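Local atomic coordinates of bacterial leucyl aminopeptidase (Legionella pneumophila, PDB entry 6ESL), a protein that probably acts as a secreted, zinc-dependent aminopeptidase of family M28, removing N-terminal residues such as leucine from peptides to supply nutrients during intracellular infection of amoebas. Residues Glu114-Ile128 with Ser380-Glu393. Residues are numbered along the deposited sequence; the frame is centred on the assembly and turned at random.
Sequences EIKHEEEVNAALKEI and SKLAVAFAIELASE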
loop_
_atom_site.group_PDB
_atom_site.type_symbol
_atom_site.label_atom_id
_atom_site.label_comp_id
_atom_site.label_asym_id
_atom_site.label_seq_id
_atom_site.Cartn_x
_atom_site.Cartn_y
_atom_site.Cartn_z
ATOM N N GLU B 114 -7.697 -4.186 12.862
ATOM C CA GLU B 114 -8.973 -3.492 12.953
ATOM C C GLU B 114 -8.971 -2.573 14.123
ATOM O O GLU B 114 -8.158 -2.707 15.010
ATOM C CB GLU B 114 -10.138 -4.489 13.134
ATOM C CG GLU B 114 -10.128 -5.668 12.147
ATOM C CD GLU B 114 -11.315 -6.624 12.333
ATOM O OE1 GLU B 114 -11.305 -7.540 13.196
ATOM O OE2 GLU B 114 -12.264 -6.461 11.543
ATOM N N ILE B 115 -9.917 -1.673 14.100
ATOM C CA ILE B 115 -10.174 -0.721 15.180
ATOM C C ILE B 115 -11.347 -1.281 16.014
ATOM O O ILE B 115 -12.456 -1.391 15.508
ATOM C CB ILE B 115 -10.572 0.667 14.585
ATOM C CG1 ILE B 115 -9.322 1.237 13.827
ATOM C CG2 ILE B 115 -11.234 1.535 15.657
ATOM C CD1 ILE B 115 -9.472 2.448 12.939
ATOM N N LYS B 116 -11.041 -1.698 17.237
ATOM C CA LYS B 116 -11.970 -2.372 18.143
ATOM C C LYS B 116 -11.780 -1.949 19.529
ATOM O O LYS B 116 -12.263 -2.628 20.408
ATOM C CB LYS B 116 -11.688 -3.850 18.202
ATOM C CG LYS B 116 -11.712 -4.608 16.895
ATOM C CD LYS B 116 -11.386 -6.054 17.215
ATOM C CE LYS B 116 -11.954 -7.020 16.183
ATOM N NZ LYS B 116 -12.597 -8.217 16.816
ATOM N N HIS B 117 -11.046 -0.877 19.807
ATOM C CA HIS B 117 -10.763 -0.500 21.194
ATOM C C HIS B 117 -10.895 0.990 21.368
ATOM O O HIS B 117 -10.102 1.614 22.056
ATOM C CB HIS B 117 -9.379 -1.024 21.637
ATOM C CG HIS B 117 -9.306 -2.511 21.661
ATOM N ND1 HIS B 117 -9.691 -3.250 22.753
ATOM C CD2 HIS B 117 -8.998 -3.408 20.703
ATOM C CE1 HIS B 117 -9.580 -4.535 22.490
ATOM N NE2 HIS B 117 -9.166 -4.662 21.256
ATOM N N GLU B 118 -11.929 1.552 20.732
ATOM C CA GLU B 118 -12.210 2.986 20.807
ATOM C C GLU B 118 -12.195 3.591 22.154
ATOM O O GLU B 118 -11.534 4.597 22.327
ATOM C CB GLU B 118 -13.548 3.322 20.169
ATOM C CG GLU B 118 -13.361 3.493 18.688
ATOM C CD GLU B 118 -14.602 3.893 17.978
ATOM O OE1 GLU B 118 -15.042 5.032 18.264
ATOM O OE2 GLU B 118 -15.080 3.076 17.150
ATOM N N GLU B 119 -12.952 3.031 23.103
ATOM C CA GLU B 119 -13.038 3.695 24.398
ATOM C C GLU B 119 -11.696 3.741 25.121
ATOM O O GLU B 119 -11.331 4.814 25.623
ATOM C CB GLU B 119 -14.128 3.099 25.322
ATOM C CG GLU B 119 -15.554 3.330 24.814
ATOM C CD GLU B 119 -16.606 2.677 25.693
ATOM O OE1 GLU B 119 -16.224 1.879 26.596
ATOM O OE2 GLU B 119 -17.807 2.989 25.509
ATOM N N GLU B 120 -10.965 2.629 25.134
ATOM C CA GLU B 120 -9.659 2.573 25.787
ATOM C C GLU B 120 -8.647 3.519 25.137
ATOM O O GLU B 120 -7.881 4.188 25.832
ATOM C CB GLU B 120 -9.118 1.141 25.777
ATOM C CG GLU B 120 -7.745 0.992 26.411
ATOM C CD GLU B 120 -7.240 -0.437 26.377
ATOM O OE1 GLU B 120 -7.976 -1.317 25.885
ATOM O OE2 GLU B 120 -6.106 -0.680 26.841
ATOM N N VAL B 121 -8.646 3.573 23.808
ATOM C CA VAL B 121 -7.720 4.472 23.064
ATOM C C VAL B 121 -8.039 5.943 23.336
ATOM O O VAL B 121 -7.169 6.748 23.727
ATOM C CB VAL B 121 -7.818 4.235 21.534
ATOM C CG1 VAL B 121 -7.017 5.297 20.790
ATOM C CG2 VAL B 121 -7.293 2.853 21.150
ATOM N N ASN B 122 -9.321 6.281 23.212
ATOM C CA ASN B 122 -9.747 7.679 23.367
ATOM C C ASN B 122 -9.507 8.198 24.746
ATOM O O ASN B 122 -9.138 9.356 24.895
ATOM C CB ASN B 122 -11.199 7.909 22.881
ATOM C CG ASN B 122 -11.260 8.071 21.356
ATOM O OD1 ASN B 122 -10.433 8.777 20.772
ATOM N ND2 ASN B 122 -12.175 7.386 20.708
ATOM N N ALA B 123 -9.624 7.325 25.739
ATOM C CA ALA B 123 -9.278 7.704 27.135
ATOM C C ALA B 123 -7.798 7.864 27.333
ATOM O O ALA B 123 -7.332 8.807 28.013
ATOM C CB ALA B 123 -9.832 6.664 28.128
ATOM N N ALA B 124 -7.021 6.934 26.762
ATOM C CA ALA B 124 -5.561 7.052 26.838
ATOM C C ALA B 124 -5.056 8.317 26.117
ATOM O O ALA B 124 -4.131 8.953 26.616
ATOM C CB ALA B 124 -4.890 5.818 26.270
ATOM N N LEU B 125 -5.662 8.685 24.970
ATOM C CA LEU B 125 -5.252 9.913 24.218
ATOM C C LEU B 125 -5.447 11.134 25.028
ATOM O O LEU B 125 -4.633 12.028 24.977
ATOM C CB LEU B 125 -6.031 10.090 22.909
ATOM C CG LEU B 125 -5.795 9.006 21.826
ATOM C CD1 LEU B 125 -6.492 9.319 20.490
ATOM C CD2 LEU B 125 -4.332 8.660 21.671
ATOM N N LYS B 126 -6.543 11.171 25.758
ATOM C CA LYS B 126 -6.785 12.240 26.711
ATOM C C LYS B 126 -5.752 12.365 27.844
ATOM O O LYS B 126 -5.685 13.425 28.461
ATOM C CB LYS B 126 -8.224 12.163 27.253
ATOM C CG LYS B 126 -9.233 12.826 26.286
ATOM C CD LYS B 126 -10.719 12.769 26.724
ATOM C CE LYS B 126 -11.524 11.949 25.688
ATOM N NZ LYS B 126 -12.750 11.440 26.368
ATOM N N GLU B 127 -4.914 11.344 28.075
ATOM C CA GLU B 127 -3.839 11.408 29.109
ATOM C C GLU B 127 -2.517 11.987 28.651
ATOM O O GLU B 127 -1.669 12.331 29.487
ATOM C CB GLU B 127 -3.521 10.027 29.669
ATOM C CG GLU B 127 -4.703 9.193 30.164
ATOM C CD GLU B 127 -4.937 9.342 31.637
ATOM O OE1 GLU B 127 -3.985 9.712 32.349
ATOM O OE2 GLU B 127 -6.081 9.160 32.068
ATOM N N ILE B 128 -2.326 12.067 27.325
ATOM C CA ILE B 128 -1.064 12.518 26.732
ATOM C C ILE B 128 -0.913 13.910 27.167
ATOM O O ILE B 128 -1.923 14.651 27.140
ATOM C CB ILE B 128 -1.117 12.536 25.160
ATOM C CG1 ILE B 128 -1.222 11.116 24.572
ATOM C CG2 ILE B 128 0.086 13.275 24.564
ATOM C CD1 ILE B 128 0.071 10.358 24.665
ATOM N N SER B 380 2.628 11.074 19.097
ATOM C CA SER B 380 2.587 10.373 20.359
ATOM C C SER B 380 1.252 9.662 20.492
ATOM O O SER B 380 1.164 8.479 20.935
ATOM C CB SER B 380 2.893 11.361 21.494
ATOM O OG SER B 380 3.115 10.665 22.690
ATOM N N LYS B 381 0.170 10.343 20.074
ATOM C CA LYS B 381 -1.152 9.749 20.093
ATOM C C LYS B 381 -1.221 8.554 19.203
ATOM O O LYS B 381 -1.871 7.579 19.521
ATOM C CB LYS B 381 -2.208 10.770 19.655
ATOM C CG LYS B 381 -2.465 11.819 20.748
ATOM C CD LYS B 381 -3.484 12.842 20.381
ATOM C CE LYS B 381 -3.466 13.870 21.473
ATOM N NZ LYS B 381 -4.520 14.883 21.401
ATOM N N LEU B 382 -0.609 8.658 18.044
ATOM C CA LEU B 382 -0.603 7.546 17.119
ATOM C C LEU B 382 0.078 6.326 17.749
ATOM O O LEU B 382 -0.398 5.210 17.569
ATOM C CB LEU B 382 0.028 7.943 15.768
ATOM C CG LEU B 382 0.136 6.878 14.683
ATOM C CD1 LEU B 382 -1.210 6.247 14.381
ATOM C CD2 LEU B 382 0.749 7.404 13.361
ATOM N N ALA B 383 1.216 6.539 18.425
ATOM C CA ALA B 383 1.946 5.422 19.070
ATOM C C ALA B 383 1.032 4.752 20.121
ATOM O O ALA B 383 0.994 3.515 20.185
ATOM C CB ALA B 383 3.206 5.931 19.756
ATOM N N VAL B 384 0.405 5.590 20.960
ATOM C CA VAL B 384 -0.538 5.090 22.001
ATOM C C VAL B 384 -1.659 4.262 21.378
ATOM O O VAL B 384 -1.977 3.157 21.844
ATOM C CB VAL B 384 -1.130 6.207 22.893
ATOM C CG1 VAL B 384 -2.278 5.717 23.807
ATOM C CG2 VAL B 384 -0.049 6.757 23.754
ATOM N N ALA B 385 -2.222 4.766 20.284
ATOM C CA ALA B 385 -3.352 4.066 19.657
ATOM C C ALA B 385 -2.908 2.740 19.025
ATOM O O ALA B 385 -3.609 1.733 19.148
ATOM C CB ALA B 385 -4.015 4.964 18.640
ATOM N N PHE B 386 -1.773 2.728 18.332
ATOM C CA PHE B 386 -1.180 1.546 17.792
ATOM C C PHE B 386 -0.905 0.482 18.877
ATOM O O PHE B 386 -1.275 -0.669 18.745
ATOM C CB PHE B 386 0.166 1.981 17.125
ATOM C CG PHE B 386 0.905 0.922 16.388
ATOM C CD1 PHE B 386 0.636 0.708 15.022
ATOM C CD2 PHE B 386 1.929 0.191 16.984
ATOM C CE1 PHE B 386 1.348 -0.262 14.287
ATOM C CE2 PHE B 386 2.640 -0.778 16.252
ATOM C CZ PHE B 386 2.332 -1.004 14.910
ATOM N N ALA B 387 -0.319 0.910 19.988
ATOM C CA ALA B 387 -0.037 -0.024 21.090
ATOM C C ALA B 387 -1.328 -0.640 21.615
ATOM O O ALA B 387 -1.479 -1.890 21.631
ATOM C CB ALA B 387 0.684 0.684 22.227
ATOM N N ILE B 388 -2.263 0.214 21.986
ATOM C CA ILE B 388 -3.471 -0.290 22.648
ATOM C C ILE B 388 -4.290 -1.151 21.688
ATOM O O ILE B 388 -4.695 -2.240 22.060
ATOM C CB ILE B 388 -4.287 0.852 23.296
ATOM C CG1 ILE B 388 -3.535 1.456 24.485
ATOM C CG2 ILE B 388 -5.668 0.371 23.697
ATOM C CD1 ILE B 388 -4.070 2.779 24.946
ATOM N N GLU B 389 -4.517 -0.726 20.449
ATOM C CA GLU B 389 -5.279 -1.564 19.533
ATOM C C GLU B 389 -4.640 -2.922 19.289
ATOM O O GLU B 389 -5.336 -3.930 19.335
ATOM C CB GLU B 389 -5.497 -0.916 18.143
ATOM C CG GLU B 389 -6.540 0.198 18.171
ATOM C CD GLU B 389 -7.996 -0.336 18.213
ATOM O OE1 GLU B 389 -8.183 -1.565 17.926
ATOM O OE2 GLU B 389 -8.921 0.485 18.562
ATOM N N LEU B 390 -3.330 -2.949 18.995
ATOM C CA LEU B 390 -2.734 -4.197 18.546
ATOM C C LEU B 390 -2.369 -5.139 19.724
ATOM O O LEU B 390 -2.391 -6.366 19.579
ATOM C CB LEU B 390 -1.532 -3.916 17.665
ATOM C CG LEU B 390 -1.880 -3.161 16.348
ATOM C CD1 LEU B 390 -0.642 -2.905 15.543
ATOM C CD2 LEU B 390 -2.879 -3.913 15.510
ATOM N N ALA B 391 -2.046 -4.563 20.871
ATOM C CA ALA B 391 -1.633 -5.345 22.041
ATOM C C ALA B 391 -2.841 -5.900 22.772
ATOM O O ALA B 391 -2.680 -6.812 23.586
ATOM C CB ALA B 391 -0.768 -4.517 22.980
ATOM N N SER B 392 -4.034 -5.362 22.488
ATOM C CA SER B 392 -5.283 -5.853 23.086
ATOM C C SER B 392 -5.916 -6.944 22.266
ATOM O O SER B 392 -6.938 -7.425 22.672
ATOM C CB SER B 392 -6.296 -4.715 23.270
ATOM O OG SER B 392 -5.749 -3.656 24.011
ATOM N N GLU B 393 -5.350 -7.317 21.125
ATOM C CA GLU B 393 -5.856 -8.445 20.282
ATOM C C GLU B 393 -4.882 -9.637 20.162
ATOM O O GLU B 393 -5.220 -10.640 19.514
ATOM C CB GLU B 393 -6.192 -7.978 18.856
ATOM C CG GLU B 393 -7.306 -6.963 18.772
ATOM C CD GLU B 393 -8.647 -7.481 19.243
ATOM O OE1 GLU B 393 -9.008 -7.203 20.411
ATOM O OE2 GLU B 393 -9.336 -8.146 18.425
ATOM O OXT GLU B 393 -3.755 -9.627 20.673
#
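Helix 118-125 lies nearly antiparallel across helix 380-391, their axes 9.4 Å apart at closest approach and at 150°, so that Val121 sits over Ala385 and Leu125 over Lys381. The polar half of the contact gathers round Glu389, whose chain folds over by rotation about CB-CG (chi2 -77°) and brings its carboxylate up to the backbone of the loop that leads into helix 118-125. Glu389 OE1 accepts the backbone N-H of Lys116 (OE1 to N 2.9 Å), a fairly straight bond. Glu389 OE2 accepts the backbone N-H of His117, the N-cap residue (OE2 to N 2.8 Å), in a more bent one; both donors arrive on the syn side, so the two oxygens grip consecutive amides. The chain's last residue holds the imidazole: His117 NE2 donates to Glu393 OE1 at 2.7 Å, with the oxygen in the ring plane but the nitrogen above the carboxylate plane. Ser392 CB covers one face of the His117 ring in a CH-pi contact, 3.6 Å from its centroid, while Ser392 OG turns back to bond Ile388 O. Farther along, Ile388 reaches two ways: CG2 lies against the Glu120 carboxylate, and CD1 presses on Ala124 CB at a tight 3.4 Å. Val384 CG1 shares that methyl, and Leu125 CD2 rests on the Lys381 backbone and CB. Ile128 CD1 closes the row against Val384 CG2. The contact thus joins the C-terminal helix of the M28 peptidase fold to short helix 118-125 and its leading loop. Tyr319 of helix 306-320 also bonds Glu389 OE2, Arg246 pairs with the terminal carboxylate, and the long helix packs Phe386, Ala387 and Leu390 on strand 203-209, with helix 220-239 beside Ser380 and Val384.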